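Local coordinates for protein translation initiation factor 6 (PDB 1G61) that binds the 50S ribosomal subunit and prevents it from joining the 30S subunit to form the 70S initiation complex, at residues 70-75 / 79-84; 86-91 / 95-100; 160-165 / 218-223. One frame throughout, in Å; residues are numbered along the deposited sequence.

Contact 1. Residues 70-75 / 79-84; sequences LLLPKI and EELDRI
Strand 70-73 and helix 79-84 run nearly antiparallel, at 168°, with their axes 11.3 Å apart at closest approach. Four aliphatic side chains fill the gap between them. No hydrogen bond crosses it.

Leu-70 and Leu-72 point from the same face of the strand toward the helix. Leu-70 offers a single methyl: its CD2 presses on CG2 of Ile-84 at 3.5 Å, tighter than normal van der Waals contact. The two side chains meet at a slant. Leu-72 divides its methyls between two partners. Its CD1 meets CD1 of Leu-81 at 3.5 Å, and its CD2 faces CD1 of Ile-84 tip to tip at 4.1 Å. Ile-84 is likewise shared. Its chi1 of -67° sets CG2 opposite the backbone N, where it reaches Leu-70, while the CG1 arm carries CD1 to Leu-72.

The carboxylate of Glu-80 lies at the end of the contact near Ile-75. It is buried and held by backbone N-H groups. OE1 accepts from Gly-54 and from Glu-77, just ahead of the helix, and OE2 accepts from Gly-55.

The contact is the first half of a beta-alpha-beta unit of the eIF-6 fold. Strand 69-73 lies between strands 64-65 and 96-100 in its sheet. Leu-72 and Leu-81 also touch Val-97 of strand 96-100, and Ile-84 touches Leu-49 of strand 47-50.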
ATOM      1  N   LEU A  70       0.949  -7.575   9.286  1.00  6.88           N
ATOM      2  CA  LEU A  70       2.017  -6.704   8.783  1.00  7.25           C
ATOM      3  C   LEU A  70       3.116  -7.610   8.278  1.00  5.98           C
ATOM      4  O   LEU A  70       3.635  -8.415   9.075  1.00  8.24           O
ATOM      5  CB  LEU A  70       2.543  -5.790   9.909  1.00  9.25           C
ATOM      6  CG  LEU A  70       3.837  -4.976   9.560  1.00 11.40           C
ATOM      7  CD1 LEU A  70       3.592  -4.002   8.443  1.00 12.60           C
ATOM      8  CD2 LEU A  70       4.358  -4.318  10.818  1.00 14.51           C
ATOM      9  N   LEU A  71       3.467  -7.461   7.010  1.00  6.47           N
ATOM     10  CA  LEU A  71       4.512  -8.311   6.406  1.00  6.50           C
ATOM     11  C   LEU A  71       5.815  -7.508   6.278  1.00  6.23           C
ATOM     12  O   LEU A  71       5.803  -6.380   5.759  1.00  8.27           O
ATOM     13  CB  LEU A  71       4.109  -8.788   5.020  1.00  7.43           C
ATOM     14  CG  LEU A  71       2.740  -9.423   4.887  1.00  7.92           C
ATOM     15  CD1 LEU A  71       2.504  -9.880   3.441  1.00  8.47           C
ATOM     16  CD2 LEU A  71       2.609 -10.607   5.829  1.00 10.15           C
ATOM     17  N   LEU A  72       6.910  -8.108   6.713  1.00  7.19           N
ATOM     18  CA  LEU A  72       8.214  -7.435   6.678  1.00  6.41           C
ATOM     19  C   LEU A  72       9.177  -8.344   5.923  1.00  6.98           C
ATOM     20  O   LEU A  72       9.072  -9.570   6.008  1.00  7.76           O
ATOM     21  CB  LEU A  72       8.675  -7.197   8.101  1.00  7.52           C
ATOM     22  CG  LEU A  72       7.832  -6.187   8.878  1.00  8.56           C
ATOM     23  CD1 LEU A  72       8.165  -6.269  10.371  1.00 10.12           C
ATOM     24  CD2 LEU A  72       8.060  -4.775   8.349  1.00 10.59           C
ATOM     25  N   PRO A  73      10.161  -7.764   5.233  1.00  7.14           N
ATOM     26  CA  PRO A  73      11.157  -8.547   4.506  1.00  7.98           C
ATOM     27  C   PRO A  73      12.238  -9.049   5.448  1.00  7.99           C
ATOM     28  O   PRO A  73      12.398  -8.600   6.609  1.00  8.51           O
ATOM     29  CB  PRO A  73      11.711  -7.501   3.515  1.00  8.84           C
ATOM     30  CG  PRO A  73      11.722  -6.224   4.320  1.00  8.59           C
ATOM     31  CD  PRO A  73      10.388  -6.305   5.068  1.00  8.57           C
ATOM     32  N   LYS A  74      13.043 -10.009   4.911  1.00  8.82           N
ATOM     33  CA  LYS A  74      14.044 -10.650   5.754  1.00  9.95           C
ATOM     34  C   LYS A  74      15.118  -9.671   6.215  1.00  9.97           C
ATOM     35  O   LYS A  74      15.851  -9.982   7.165  1.00 11.36           O
ATOM     36  CB  LYS A  74      14.676 -11.843   5.014  1.00 12.45           C
ATOM     37  CG  LYS A  74      15.466 -11.426   3.771  1.00 13.89           C
ATOM     38  CD  LYS A  74      15.979 -12.656   3.030  1.00 16.39           C
ATOM     39  CE  LYS A  74      16.657 -12.261   1.725  1.00 16.28           C
ATOM     40  NZ  LYS A  74      17.561 -13.335   1.219  1.00 17.49           N
ATOM     41  N   ILE A  75      15.265  -8.533   5.550  1.00 10.32           N
ATOM     42  CA  ILE A  75      16.301  -7.560   5.897  1.00  9.85           C
ATOM     43  C   ILE A  75      15.853  -6.672   7.042  1.00 10.11           C
ATOM     44  O   ILE A  75      16.627  -5.788   7.443  1.00 11.98           O
ATOM     45  CB  ILE A  75      16.676  -6.726   4.644  1.00 10.15           C
ATOM     46  CG1 ILE A  75      15.497  -5.969   4.011  1.00 11.58           C
ATOM     47  CG2 ILE A  75      17.428  -7.548   3.598  1.00 11.50           C
ATOM     48  CD1 ILE A  75      15.933  -4.983   2.921  1.00 13.38           C
ATOM     49  N   GLU A  79      16.248  -3.697  15.694  1.00 13.81           N
ATOM     50  CA  GLU A  79      15.789  -2.442  16.315  1.00 14.74           C
ATOM     51  C   GLU A  79      14.545  -1.957  15.596  1.00 13.69           C
ATOM     52  O   GLU A  79      13.676  -1.385  16.257  1.00 14.52           O
ATOM     53  CB  GLU A  79      16.891  -1.376  16.287  1.00 19.94           C
ATOM     54  CG  GLU A  79      16.740  -0.189  17.222  1.00 30.85           C
ATOM     55  CD  GLU A  79      17.970   0.687  17.390  1.00 37.92           C
ATOM     56  OE1 GLU A  79      17.969   1.873  16.961  1.00 41.98           O
ATOM     57  OE2 GLU A  79      19.003   0.267  17.974  1.00 51.68           O
ATOM     58  N   GLU A  80      14.472  -2.177  14.284  1.00 11.19           N
ATOM     59  CA  GLU A  80      13.267  -1.755  13.540  1.00 10.68           C
ATOM     60  C   GLU A  80      12.059  -2.573  13.947  1.00 10.34           C
ATOM     61  O   GLU A  80      10.976  -2.049  14.146  1.00 11.19           O
ATOM     62  CB  GLU A  80      13.523  -1.871  12.033  1.00 10.11           C
ATOM     63  CG  GLU A  80      14.654  -0.963  11.533  1.00 10.92           C
ATOM     64  CD  GLU A  80      15.070  -1.372  10.138  1.00 11.33           C
ATOM     65  OE1 GLU A  80      14.787  -2.488   9.649  1.00 12.86           O
ATOM     66  OE2 GLU A  80      15.720  -0.539   9.475  1.00 12.55           O
ATOM     67  N   LEU A  81      12.237  -3.889  14.065  1.00 10.74           N
ATOM     68  CA  LEU A  81      11.175  -4.768  14.503  1.00 10.29           C
ATOM     69  C   LEU A  81      10.703  -4.361  15.896  1.00 10.09           C
ATOM     70  O   LEU A  81       9.518  -4.255  16.155  1.00 12.18           O
ATOM     71  CB  LEU A  81      11.699  -6.215  14.511  1.00 11.03           C
ATOM     72  CG  LEU A  81      10.652  -7.314  14.609  1.00 15.06           C
ATOM     73  CD1 LEU A  81       9.648  -7.215  13.444  1.00 17.48           C
ATOM     74  CD2 LEU A  81      11.344  -8.662  14.595  1.00 16.47           C
ATOM     75  N   ASP A  82      11.649  -4.112  16.802  1.00  9.93           N
ATOM     76  CA  ASP A  82      11.320  -3.665  18.124  1.00 11.52           C
ATOM     77  C   ASP A  82      10.496  -2.361  18.104  1.00 10.93           C
ATOM     78  O   ASP A  82       9.482  -2.241  18.839  1.00 11.43           O
ATOM     79  CB  ASP A  82      12.555  -3.447  18.997  1.00 16.25           C
ATOM     80  CG  ASP A  82      13.250  -4.726  19.393  1.00 17.75           C
ATOM     81  OD1 ASP A  82      14.351  -4.628  19.990  1.00 26.39           O
ATOM     82  OD2 ASP A  82      12.738  -5.833  19.158  1.00 22.61           O
ATOM     83  N   ARG A  83      10.906  -1.389  17.323  1.00 10.36           N
ATOM     84  CA  ARG A  83      10.260  -0.099  17.178  1.00 10.51           C
ATOM     85  C   ARG A  83       8.821  -0.300  16.686  1.00  9.56           C
ATOM     86  O   ARG A  83       7.867   0.315  17.198  1.00 10.00           O
ATOM     87  CB  ARG A  83      11.005   0.817  16.196  1.00 12.07           C
ATOM     88  CG  ARG A  83      10.307   2.158  15.960  1.00 12.66           C
ATOM     89  CD  ARG A  83      11.224   3.133  15.229  1.00 12.52           C
ATOM     90  NE  ARG A  83      10.541   4.392  14.997  1.00 11.39           N
ATOM     91  CZ  ARG A  83      10.235   5.321  15.938  1.00 13.07           C
ATOM     92  NH1 ARG A  83      10.567   5.165  17.207  1.00 16.86           N
ATOM     93  NH2 ARG A  83       9.570   6.416  15.545  1.00 13.35           N
ATOM     94  N   ILE A  84       8.676  -1.129  15.664  1.00  8.59           N
ATOM     95  CA  ILE A  84       7.328  -1.374  15.118  1.00  8.78           C
ATOM     96  C   ILE A  84       6.444  -2.090  16.119  1.00  7.89           C
ATOM     97  O   ILE A  84       5.292  -1.664  16.333  1.00  8.95           O
ATOM     98  CB  ILE A  84       7.452  -2.188  13.815  1.00 10.20           C
ATOM     99  CG1 ILE A  84       8.120  -1.373  12.710  1.00 11.38           C
ATOM    100  CG2 ILE A  84       6.085  -2.712  13.357  1.00 11.70           C
ATOM    101  CD1 ILE A  84       8.593  -2.180  11.512  1.00 14.05           C
TER

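Contact 2. Residues 86-91 / 95-100; sequences NFLKEN and LNVEII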
ATOM      1  N   ASN A  86       6.668  -2.077  19.329  1.00  8.70           N
ATOM      2  CA  ASN A  86       6.372  -1.168  20.442  1.00  8.86           C
ATOM      3  C   ASN A  86       5.260  -0.200  20.042  1.00  8.97           C
ATOM      4  O   ASN A  86       4.337   0.055  20.850  1.00  9.01           O
ATOM      5  CB  ASN A  86       7.654  -0.424  20.871  1.00  9.74           C
ATOM      6  CG  ASN A  86       7.319   0.600  21.939  1.00  8.34           C
ATOM      7  OD1 ASN A  86       7.241   1.804  21.638  1.00 12.17           O
ATOM      8  ND2 ASN A  86       7.146   0.114  23.132  1.00  9.29           N
ATOM      9  N   PHE A  87       5.307   0.344  18.838  1.00  9.04           N
ATOM     10  CA  PHE A  87       4.252   1.238  18.343  1.00  8.42           C
ATOM     11  C   PHE A  87       2.916   0.528  18.320  1.00  9.23           C
ATOM     12  O   PHE A  87       1.877   1.064  18.737  1.00  9.61           O
ATOM     13  CB  PHE A  87       4.671   1.672  16.928  1.00  9.24           C
ATOM     14  CG  PHE A  87       3.531   2.266  16.096  1.00  8.72           C
ATOM     15  CD1 PHE A  87       3.105   3.574  16.308  1.00  9.27           C
ATOM     16  CD2 PHE A  87       2.872   1.544  15.130  1.00  9.63           C
ATOM     17  CE1 PHE A  87       2.071   4.112  15.549  1.00  9.64           C
ATOM     18  CE2 PHE A  87       1.837   2.049  14.350  1.00  9.76           C
ATOM     19  CZ  PHE A  87       1.421   3.354  14.566  1.00 11.68           C
ATOM     20  N   LEU A  88       2.897  -0.725  17.847  1.00  8.76           N
ATOM     21  CA  LEU A  88       1.615  -1.476  17.832  1.00  8.64           C
ATOM     22  C   LEU A  88       1.130  -1.661  19.263  1.00  8.68           C
ATOM     23  O   LEU A  88      -0.077  -1.462  19.545  1.00 10.20           O
ATOM     24  CB  LEU A  88       1.812  -2.802  17.097  1.00  8.53           C
ATOM     25  CG  LEU A  88       2.111  -2.661  15.603  1.00  7.96           C
ATOM     26  CD1 LEU A  88       2.397  -4.036  14.984  1.00 11.06           C
ATOM     27  CD2 LEU A  88       1.024  -1.956  14.804  1.00  9.38           C
ATOM     28  N   LYS A  89       1.993  -2.039  20.190  1.00  8.60           N
ATOM     29  CA  LYS A  89       1.579  -2.294  21.578  1.00  9.40           C
ATOM     30  C   LYS A  89       1.019  -1.019  22.178  1.00 10.92           C
ATOM     31  O   LYS A  89      -0.013  -0.997  22.878  1.00 10.31           O
ATOM     32  CB  LYS A  89       2.740  -2.900  22.377  1.00 11.07           C
ATOM     33  CG  LYS A  89       2.378  -3.242  23.821  1.00 14.30           C
ATOM     34  CD  LYS A  89       3.565  -3.861  24.542  1.00 21.93           C
ATOM     35  CE  LYS A  89       3.098  -4.710  25.710  1.00 27.21           C
ATOM     36  NZ  LYS A  89       2.992  -3.982  27.011  1.00 43.99           N
ATOM     37  N   GLU A  90       1.710   0.106  21.988  1.00  9.97           N
ATOM     38  CA  GLU A  90       1.289   1.408  22.526  1.00 10.36           C
ATOM     39  C   GLU A  90      -0.095   1.813  22.065  1.00 11.01           C
ATOM     40  O   GLU A  90      -0.812   2.552  22.760  1.00 13.18           O
ATOM     41  CB  GLU A  90       2.303   2.522  22.165  1.00 10.20           C
ATOM     42  CG  GLU A  90       3.613   2.394  22.945  1.00 12.30           C
ATOM     43  CD  GLU A  90       3.458   3.011  24.330  1.00 10.45           C
ATOM     44  OE1 GLU A  90       3.042   4.198  24.449  1.00 10.43           O
ATOM     45  OE2 GLU A  90       3.739   2.321  25.357  1.00 11.87           O
ATOM     46  N   ASN A  91      -0.493   1.357  20.873  1.00  8.63           N
ATOM     47  CA  ASN A  91      -1.781   1.657  20.305  1.00  8.54           C
ATOM     48  C   ASN A  91      -2.778   0.523  20.449  1.00  9.28           C
ATOM     49  O   ASN A  91      -3.873   0.558  19.861  1.00 10.68           O
ATOM     50  CB  ASN A  91      -1.568   2.047  18.819  1.00  9.91           C
ATOM     51  CG  ASN A  91      -0.935   3.422  18.732  1.00 10.03           C
ATOM     52  OD1 ASN A  91      -1.614   4.434  19.006  1.00 11.77           O
ATOM     53  ND2 ASN A  91       0.352   3.552  18.416  1.00  9.96           N
ATOM     54  N   LEU A  95      -1.630  -7.206  15.539  1.00 10.15           N
ATOM     55  CA  LEU A  95      -1.445  -7.674  14.178  1.00  8.50           C
ATOM     56  C   LEU A  95      -0.607  -8.938  14.172  1.00  8.63           C
ATOM     57  O   LEU A  95       0.241  -9.142  15.058  1.00  9.66           O
ATOM     58  CB  LEU A  95      -0.668  -6.672  13.323  1.00  9.97           C
ATOM     59  CG  LEU A  95      -1.272  -5.264  13.209  1.00 12.89           C
ATOM     60  CD1 LEU A  95      -0.469  -4.414  12.238  1.00 12.64           C
ATOM     61  CD2 LEU A  95      -2.699  -5.323  12.745  1.00 20.65           C
ATOM     62  N   ASN A  96      -0.782  -9.728  13.115  1.00  7.89           N
ATOM     63  CA  ASN A  96       0.083 -10.860  12.835  1.00  8.02           C
ATOM     64  C   ASN A  96       1.341 -10.310  12.172  1.00  7.84           C
ATOM     65  O   ASN A  96       1.299 -10.066  10.954  1.00  9.68           O
ATOM     66  CB  ASN A  96      -0.620 -11.851  11.907  1.00  9.82           C
ATOM     67  CG  ASN A  96      -1.884 -12.458  12.465  1.00 12.78           C
ATOM     68  OD1 ASN A  96      -1.948 -12.800  13.647  1.00 16.44           O
ATOM     69  ND2 ASN A  96      -2.919 -12.613  11.641  1.00 12.11           N
ATOM     70  N   VAL A  97       2.414 -10.031  12.922  1.00  8.79           N
ATOM     71  CA  VAL A  97       3.633  -9.494  12.322  1.00  8.14           C
ATOM     72  C   VAL A  97       4.456 -10.671  11.792  1.00  8.71           C
ATOM     73  O   VAL A  97       4.852 -11.549  12.543  1.00 10.69           O
ATOM     74  CB  VAL A  97       4.419  -8.663  13.339  1.00  9.13           C
ATOM     75  CG1 VAL A  97       5.703  -8.111  12.713  1.00 10.55           C
ATOM     76  CG2 VAL A  97       3.488  -7.551  13.851  1.00 11.11           C
ATOM     77  N   GLU A  98       4.688 -10.671  10.474  1.00  8.39           N
ATOM     78  CA  GLU A  98       5.258 -11.866   9.821  1.00  7.83           C
ATOM     79  C   GLU A  98       6.414 -11.472   8.941  1.00  7.46           C
ATOM     80  O   GLU A  98       6.252 -10.559   8.095  1.00  8.71           O
ATOM     81  CB  GLU A  98       4.155 -12.563   9.011  1.00  9.50           C
ATOM     82  CG  GLU A  98       4.644 -13.630   8.065  1.00 10.27           C
ATOM     83  CD  GLU A  98       5.202 -14.878   8.705  1.00 12.23           C
ATOM     84  OE1 GLU A  98       5.219 -14.971   9.956  1.00 12.35           O
ATOM     85  OE2 GLU A  98       5.628 -15.801   7.964  1.00 13.26           O
ATOM     86  N   ILE A  99       7.587 -12.089   9.106  1.00  8.36           N
ATOM     87  CA  ILE A  99       8.701 -11.878   8.188  1.00  8.20           C
ATOM     88  C   ILE A  99       8.545 -12.890   7.052  1.00  8.08           C
ATOM     89  O   ILE A  99       8.520 -14.120   7.266  1.00 10.40           O
ATOM     90  CB  ILE A  99      10.045 -12.035   8.918  1.00  9.91           C
ATOM     91  CG1 ILE A  99      10.167 -10.995  10.059  1.00 12.84           C
ATOM     92  CG2 ILE A  99      11.184 -11.990   7.900  1.00 10.84           C
ATOM     93  CD1 ILE A  99      11.408 -11.158  10.922  1.00 15.65           C
ATOM     94  N   ILE A 100       8.418 -12.346   5.841  1.00  7.71           N
ATOM     95  CA  ILE A 100       8.346 -13.140   4.607  1.00  8.20           C
ATOM     96  C   ILE A 100       9.774 -13.244   4.084  1.00  8.13           C
ATOM     97  O   ILE A 100      10.364 -12.236   3.664  1.00  9.90           O
ATOM     98  CB  ILE A 100       7.427 -12.454   3.588  1.00  7.83           C
ATOM     99  CG1 ILE A 100       5.975 -12.328   4.081  1.00  9.77           C
ATOM    100  CG2 ILE A 100       7.529 -13.184   2.251  1.00  9.54           C
ATOM    101  CD1 ILE A 100       5.267 -13.653   4.329  1.00 10.10           C
TER
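The carbonyl oxygen of Phe-87, the residue before Leu-88, takes two bonds from Asn-91. Leu-88 is the residue that reaches the segment 95-100. The backbone N of Asn-91 donates to Phe-87 O at 3.2 Å. Its side-chain ND2 donates to the same Phe-87 O at 2.9 Å, with an N-H...O angle of 151°. The two donors come from opposite faces of the carbonyl plane, and ND2 is tilted 30° from that plane. Asn-91 is the first residue to leave helical backbone angles. Its amide thus folds back onto the last turn of the helix and adds a second bond to a carbonyl there. The Asn-91 side chain also touches Lys-47 of strand 47-50.

The contact between the two segments is wholly apolar, and Leu-88 makes the helix side of it. A chi1 of -66° turns CG away from the carbonyl carbon, and both methyls come against Leu-95, which lies just ahead of strand 96-100. CD1 of Leu-95 is 3.9 Å from Leu-88 CD2 and 4.0 Å from Leu-88 CD1. The two leucine side chains cross at about a right angle. Leu-88 CD1 also meets CG2 of Val-97 at 3.9 Å. That methyl of Leu-88 therefore has Leu-95 and Val-97 as joint partners. The distances are those of relaxed van der Waals packing.

This is the second half of a beta-alpha-beta unit, where the chain leaves helix 78-90 and enters strand 96-100 through a short loop. Leu-93 of that loop touches Leu-88. Strand 96-100 pairs in parallel with strand 69-73, and Leu-95, just before the strand, touches Leu-70. Helix 128-135 packs against Glu-98 and Ile-100.

Contact 3. Residues 160-165 / 218-223; sequences GCLTHP and LLIIED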
ATOM      1  N   GLY A 160     -12.384   0.844  -2.650  1.00  7.64           N
ATOM      2  CA  GLY A 160     -12.212   0.898  -4.088  1.00  8.87           C
ATOM      3  C   GLY A 160     -10.803   0.467  -4.507  1.00  7.03           C
ATOM      4  O   GLY A 160      -9.964   0.062  -3.712  1.00  8.35           O
ATOM      5  N   CYS A 161     -10.578   0.570  -5.827  1.00  8.10           N
ATOM      6  CA  CYS A 161      -9.317   0.096  -6.393  1.00  7.91           C
ATOM      7  C   CYS A 161      -9.004   0.922  -7.648  1.00  7.87           C
ATOM      8  O   CYS A 161      -9.909   1.106  -8.476  1.00  8.73           O
ATOM      9  CB  CYS A 161      -9.475  -1.400  -6.723  1.00  8.88           C
ATOM     10  SG  CYS A 161      -8.063  -2.133  -7.571  1.00 10.01           S
ATOM     11  N   LEU A 162      -7.785   1.373  -7.734  1.00  7.25           N
ATOM     12  CA  LEU A 162      -7.295   2.058  -8.937  1.00  7.42           C
ATOM     13  C   LEU A 162      -6.172   1.245  -9.570  1.00  6.10           C
ATOM     14  O   LEU A 162      -5.219   0.915  -8.853  1.00  7.55           O
ATOM     15  CB  LEU A 162      -6.809   3.471  -8.605  1.00  8.38           C
ATOM     16  CG  LEU A 162      -6.159   4.254  -9.750  1.00  9.36           C
ATOM     17  CD1 LEU A 162      -7.253   4.790 -10.689  1.00 10.72           C
ATOM     18  CD2 LEU A 162      -5.282   5.383  -9.211  1.00 11.97           C
ATOM     19  N   THR A 163      -6.267   0.933 -10.861  1.00  7.68           N
ATOM     20  CA  THR A 163      -5.208   0.159 -11.490  1.00  8.26           C
ATOM     21  C   THR A 163      -4.458   0.959 -12.550  1.00  7.75           C
ATOM     22  O   THR A 163      -4.966   1.965 -13.041  1.00  8.60           O
ATOM     23  CB  THR A 163      -5.738  -1.128 -12.163  1.00  8.49           C
ATOM     24  OG1 THR A 163      -6.459  -0.771 -13.359  1.00  8.91           O
ATOM     25  CG2 THR A 163      -6.715  -1.851 -11.244  1.00 10.76           C
ATOM     26  N   HIS A 164      -3.312   0.432 -12.950  1.00  7.51           N
ATOM     27  CA  HIS A 164      -2.633   0.739 -14.190  1.00  7.97           C
ATOM     28  C   HIS A 164      -3.636   0.903 -15.328  1.00  7.35           C
ATOM     29  O   HIS A 164      -4.609   0.132 -15.443  1.00  8.29           O
ATOM     30  CB  HIS A 164      -1.723  -0.485 -14.472  1.00  9.57           C
ATOM     31  CG  HIS A 164      -0.769  -0.326 -15.610  1.00  9.37           C
ATOM     32  ND1 HIS A 164      -1.133  -0.173 -16.936  1.00  9.13           N
ATOM     33  CD2 HIS A 164       0.587  -0.291 -15.566  1.00  9.56           C
ATOM     34  CE1 HIS A 164      -0.007  -0.070 -17.662  1.00  9.24           C
ATOM     35  NE2 HIS A 164       1.042  -0.140 -16.851  1.00  9.37           N
ATOM     36  N   PRO A 165      -3.402   1.898 -16.187  1.00  8.91           N
ATOM     37  CA  PRO A 165      -4.392   2.211 -17.243  1.00  9.67           C
ATOM     38  C   PRO A 165      -4.599   1.094 -18.250  1.00  9.05           C
ATOM     39  O   PRO A 165      -5.632   1.157 -18.986  1.00 12.91           O
ATOM     40  CB  PRO A 165      -3.808   3.478 -17.892  1.00  9.74           C
ATOM     41  CG  PRO A 165      -2.384   3.481 -17.563  1.00 11.83           C
ATOM     42  CD  PRO A 165      -2.226   2.795 -16.229  1.00  9.35           C
ATOM     43  N   LEU A 218      -6.750  13.252 -10.842  1.00 10.04           N
ATOM     44  CA  LEU A 218      -7.385  13.277  -9.513  1.00 11.14           C
ATOM     45  C   LEU A 218      -8.841  12.873  -9.618  1.00 11.11           C
ATOM     46  O   LEU A 218      -9.382  12.139  -8.776  1.00 11.40           O
ATOM     47  CB  LEU A 218      -7.178  14.664  -8.922  1.00 15.58           C
ATOM     48  CG  LEU A 218      -7.252  14.764  -7.398  1.00 25.45           C
ATOM     49  CD1 LEU A 218      -6.181  13.889  -6.750  1.00 33.63           C
ATOM     50  CD2 LEU A 218      -7.119  16.218  -6.961  1.00 29.44           C
ATOM     51  N   LEU A 219      -9.539  13.366 -10.649  1.00 11.61           N
ATOM     52  CA  LEU A 219     -10.925  12.958 -10.805  1.00 11.30           C
ATOM     53  C   LEU A 219     -11.093  11.449 -10.907  1.00 11.53           C
ATOM     54  O   LEU A 219     -11.966  10.805 -10.328  1.00 13.08           O
ATOM     55  CB  LEU A 219     -11.444  13.679 -12.062  1.00 15.03           C
ATOM     56  CG  LEU A 219     -12.928  13.601 -12.307  1.00 18.29           C
ATOM     57  CD1 LEU A 219     -13.696  14.100 -11.092  1.00 25.69           C
ATOM     58  CD2 LEU A 219     -13.281  14.443 -13.540  1.00 22.35           C
ATOM     59  N   ILE A 220     -10.261  10.816 -11.731  1.00 10.58           N
ATOM     60  CA  ILE A 220     -10.302   9.370 -11.928  1.00  9.48           C
ATOM     61  C   ILE A 220      -9.937   8.644 -10.646  1.00  9.00           C
ATOM     62  O   ILE A 220     -10.543   7.604 -10.301  1.00  9.69           O
ATOM     63  CB  ILE A 220      -9.457   8.995 -13.150  1.00 10.11           C
ATOM     64  CG1 ILE A 220     -10.182   9.446 -14.447  1.00 12.20           C
ATOM     65  CG2 ILE A 220      -9.158   7.508 -13.202  1.00 11.54           C
ATOM     66  CD1 ILE A 220      -9.294   9.588 -15.654  1.00 17.20           C
ATOM     67  N   ILE A 221      -8.938   9.129  -9.897  1.00  9.69           N
ATOM     68  CA  ILE A 221      -8.570   8.520  -8.611  1.00  9.24           C
ATOM     69  C   ILE A 221      -9.721   8.591  -7.637  1.00 11.19           C
ATOM     70  O   ILE A 221     -10.048   7.590  -6.961  1.00 11.10           O
ATOM     71  CB  ILE A 221      -7.351   9.265  -8.062  1.00  9.75           C
ATOM     72  CG1 ILE A 221      -6.127   9.004  -8.949  1.00 10.49           C
ATOM     73  CG2 ILE A 221      -7.103   8.898  -6.594  1.00 11.58           C
ATOM     74  CD1 ILE A 221      -4.999  10.016  -8.746  1.00 10.67           C
ATOM     75  N   GLU A 222     -10.379   9.752  -7.512  1.00 11.09           N
ATOM     76  CA  GLU A 222     -11.500   9.914  -6.629  1.00 11.93           C
ATOM     77  C   GLU A 222     -12.612   8.900  -6.936  1.00 10.95           C
ATOM     78  O   GLU A 222     -13.130   8.236  -6.039  1.00 14.03           O
ATOM     79  CB  GLU A 222     -12.089  11.341  -6.781  1.00 17.63           C
ATOM     80  CG  GLU A 222     -11.298  12.387  -6.015  1.00 23.26           C
ATOM     81  CD  GLU A 222     -11.523  13.807  -6.514  1.00 28.84           C
ATOM     82  OE1 GLU A 222     -12.467  14.025  -7.311  1.00 33.79           O
ATOM     83  OE2 GLU A 222     -10.743  14.701  -6.116  1.00 40.32           O
ATOM     84  N   ASP A 223     -12.963   8.787  -8.211  1.00 11.10           N
ATOM     85  CA  ASP A 223     -14.020   7.866  -8.638  1.00 10.82           C
ATOM     86  C   ASP A 223     -13.645   6.404  -8.380  1.00  9.53           C
ATOM     87  O   ASP A 223     -14.472   5.633  -7.912  1.00 12.09           O
ATOM     88  CB  ASP A 223     -14.359   8.027 -10.133  1.00 12.18           C
ATOM     89  CG  ASP A 223     -15.029   9.344 -10.454  1.00 17.38           C
ATOM     90  OD1 ASP A 223     -15.620   9.987  -9.560  1.00 23.98           O
ATOM     91  OD2 ASP A 223     -14.991   9.725 -11.651  1.00 27.20           O
TER
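No flat group takes part where Leu-162 meets Ile-220 and Ile-221. The aromatic ring of the two segments, the imidazole of His-164, is turned to other parts of the chain. The contact packs the C-terminal helix 215-225 on strand 160-163, within the alpha-beta barrel of the eIF-6 family. It is held by apolar packing, and no hydrogen bond links the two segments.

Leu-162 points from the strand toward the helix and is the whole of the strand's share. A chi1 of 175° swings CG away from the backbone N and brings both methyls to the helix. They go to two successive helix residues. CD2 packs on CG1 of Ile-221 at 3.7 Å, against the shaft of that side chain, and the two side chains meet at a slant. CD1 touches CG2 of Ile-220 more loosely, at 4.2 Å. Here the side chains cross at about a right angle. Ile-221 is buried, whereas Ile-220 is exposed, so the contact runs from the core to the surface.

Ile-200 of strand 200-202 touches both Leu-162 and Ile-221 and joins them in one apolar cluster. The helix also packs on the N-terminal strand 4-7 through Leu-218 and Glu-222, and its Ala-224 shares a backbone hydrogen bond with Cys-161. Where strand 160-163 gives way to loop, Thr-163 OG1 donates to His-164 O at 2.9 Å.

Contacts 1 and 2 share helix 78-90 and reach neighbouring strands of one sheet, so together they form a single beta-alpha-beta unit. Their centres are 8 Å apart. They are joined by probable backbone bonds, Leu-70 O to Glu-98 N and Leu-72 O to Ile-100 N, both 2.9 Å. Contact 3 lies on the opposite side of the chain's centre, about 30 Å from each between centres, and ties together elements distant in sequence. Contacts 1 and 3 are mainly buried; contact 2 is only partly so. All three pack helix on strand, or on the residue leading into it, through aliphatic carbons, with no hydrogen bond between the paired segments. Polar bonds flank them: a buried carboxylate, a helix end and a strand end.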